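Local coordinates for regulatory Subunit of Protein Kinase A (cAMP-dependent) from Euglena gracilis (Euglena gracilis, PDB 6RSX), which binds cyclic AMP in two cyclic nucleotide-binding domains and, as the regulatory subunit of protein kinase A, probably controls the catalytic subunit, at residues 41-45 against 80-84. Numbering follows the deposited sequence.
Sequences GNILF and NFYVI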
loop_
_atom_site.group_PDB
_atom_site.type_symbol
_atom_site.label_atom_id
_atom_site.label_comp_id
_atom_site.label_asym_id
_atom_site.label_seq_id
_atom_site.Cartn_x
_atom_site.Cartn_y
_atom_site.Cartn_z
ATOM N N GLY A 41 3.051 -10.090 1.182
ATOM C CA GLY A 41 3.253 -8.670 1.349
ATOM C C GLY A 41 2.812 -7.805 0.186
ATOM O O GLY A 41 2.735 -6.583 0.347
ATOM N N ASN A 42 2.512 -8.377 -0.997
ATOM C CA ASN A 42 1.930 -7.543 -2.041
ATOM C C ASN A 42 0.443 -7.342 -1.744
ATOM O O ASN A 42 -0.313 -8.310 -1.679
ATOM C CB ASN A 42 2.136 -8.181 -3.422
ATOM C CG ASN A 42 1.576 -7.328 -4.534
ATOM O OD1 ASN A 42 0.366 -7.245 -4.671
ATOM N ND2 ASN A 42 2.449 -6.691 -5.340
ATOM N N ILE A 43 -0.005 -6.089 -1.620
ATOM C CA ILE A 43 -1.350 -5.906 -1.088
ATOM C C ILE A 43 -2.416 -6.312 -2.099
ATOM O O ILE A 43 -3.494 -6.764 -1.703
ATOM C CB ILE A 43 -1.594 -4.472 -0.591
ATOM C CG1 ILE A 43 -2.910 -4.422 0.197
ATOM C CG2 ILE A 43 -1.655 -3.497 -1.712
ATOM C CD1 ILE A 43 -2.895 -5.239 1.512
ATOM N N LEU A 44 -2.134 -6.213 -3.403
ATOM C CA LEU A 44 -3.167 -6.572 -4.382
ATOM C C LEU A 44 -3.544 -8.038 -4.287
ATOM O O LEU A 44 -4.709 -8.388 -4.485
ATOM C CB LEU A 44 -2.713 -6.237 -5.793
ATOM C CG LEU A 44 -2.543 -4.753 -6.034
ATOM C CD1 LEU A 44 -1.970 -4.518 -7.415
ATOM C CD2 LEU A 44 -3.885 -4.021 -5.869
ATOM N N PHE A 45 -2.592 -8.908 -3.962
ATOM C CA PHE A 45 -2.902 -10.325 -3.864
ATOM C C PHE A 45 -3.366 -10.728 -2.483
ATOM O O PHE A 45 -4.142 -11.677 -2.361
ATOM C CB PHE A 45 -1.691 -11.166 -4.283
ATOM C CG PHE A 45 -1.359 -11.063 -5.737
ATOM C CD1 PHE A 45 -0.513 -10.066 -6.215
ATOM C CD2 PHE A 45 -1.912 -11.961 -6.651
ATOM C CE1 PHE A 45 -0.212 -9.969 -7.563
ATOM C CE2 PHE A 45 -1.599 -11.881 -7.995
ATOM C CZ PHE A 45 -0.765 -10.876 -8.461
ATOM N N ASN A 80 0.523 -7.992 -19.937
ATOM C CA ASN A 80 0.594 -8.723 -18.675
ATOM C C ASN A 80 0.670 -7.801 -17.459
ATOM O O ASN A 80 0.942 -6.602 -17.565
ATOM C CB ASN A 80 1.829 -9.639 -18.645
ATOM C CG ASN A 80 1.845 -10.662 -19.785
ATOM O OD1 ASN A 80 0.845 -11.325 -20.080
ATOM N ND2 ASN A 80 3.007 -10.802 -20.417
ATOM N N PHE A 81 0.371 -8.392 -16.304
ATOM C CA PHE A 81 0.620 -7.815 -14.992
ATOM C C PHE A 81 1.738 -8.613 -14.316
ATOM O O PHE A 81 1.768 -9.849 -14.417
ATOM C CB PHE A 81 -0.679 -7.857 -14.181
ATOM C CG PHE A 81 -0.530 -7.424 -12.758
ATOM C CD1 PHE A 81 -0.318 -6.105 -12.445
ATOM C CD2 PHE A 81 -0.796 -8.311 -11.754
ATOM C CE1 PHE A 81 -0.229 -5.670 -11.076
ATOM C CE2 PHE A 81 -0.715 -7.900 -10.407
ATOM C CZ PHE A 81 -0.473 -6.577 -10.088
ATOM N N TYR A 82 2.684 -7.917 -13.657
ATOM C CA TYR A 82 3.906 -8.565 -13.190
ATOM C C TYR A 82 4.110 -8.366 -11.692
ATOM O O TYR A 82 3.768 -7.312 -11.139
ATOM C CB TYR A 82 5.165 -8.001 -13.904
ATOM C CG TYR A 82 5.162 -8.244 -15.408
ATOM C CD1 TYR A 82 5.648 -9.435 -15.925
ATOM C CD2 TYR A 82 4.744 -7.245 -16.298
ATOM C CE1 TYR A 82 5.682 -9.673 -17.303
ATOM C CE2 TYR A 82 4.761 -7.467 -17.674
ATOM C CZ TYR A 82 5.248 -8.674 -18.169
ATOM O OH TYR A 82 5.307 -8.915 -19.513
ATOM N N VAL A 83 4.693 -9.383 -11.052
ATOM C CA VAL A 83 5.276 -9.225 -9.700
ATOM C C VAL A 83 6.744 -9.627 -9.758
ATOM O O VAL A 83 7.095 -10.674 -10.298
ATOM C CB VAL A 83 4.525 -10.067 -8.639
ATOM C CG1 VAL A 83 5.069 -9.789 -7.197
ATOM C CG2 VAL A 83 3.016 -9.814 -8.678
ATOM N N ILE A 84 7.619 -8.824 -9.139
ATOM C CA ILE A 84 9.039 -9.134 -9.147
ATOM C C ILE A 84 9.320 -10.259 -8.150
ATOM O O ILE A 84 8.923 -10.181 -6.980
ATOM C CB ILE A 84 9.862 -7.884 -8.783
ATOM C CG1 ILE A 84 9.679 -6.794 -9.868
ATOM C CG2 ILE A 84 11.326 -8.293 -8.666
ATOM C CD1 ILE A 84 10.412 -5.447 -9.545
#
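Start with the two bumps on strand 80-84: Phe81 and Val83 point at the short helix beginning at Ile43, while Tyr82 between them leaves on the other side, where its ring meets Phe113. The CE1-CZ edge of the Phe45 ring noses into the notch between the bumps, CE1 3.4 Å from Val83 CG2 and 3.6 Å from Phe81 CE2. The phenyl rings meet rim to rim, centroids 5.9 Å apart and planes at 26°, so neither lies over the other. Leu44 closes in on the tip of Phe81, its CD1 3.7 Å from Phe81 CZ. Asn42 N-caps the helix through weak bonds from Leu44 N and Phe45 N to its OD1, and its ND2 bonds to Gly110 O and Ser112 OG. The strand belongs to the jelly roll of the first cyclic nucleotide-binding domain, with the Phe81 side chain about 6 Å from bound cAMP. Apart from Asn42 ND2, which grazes Val83 CG1 at 4.5 Å, the chemistry is apolar, so close fit and burial join helix to strand.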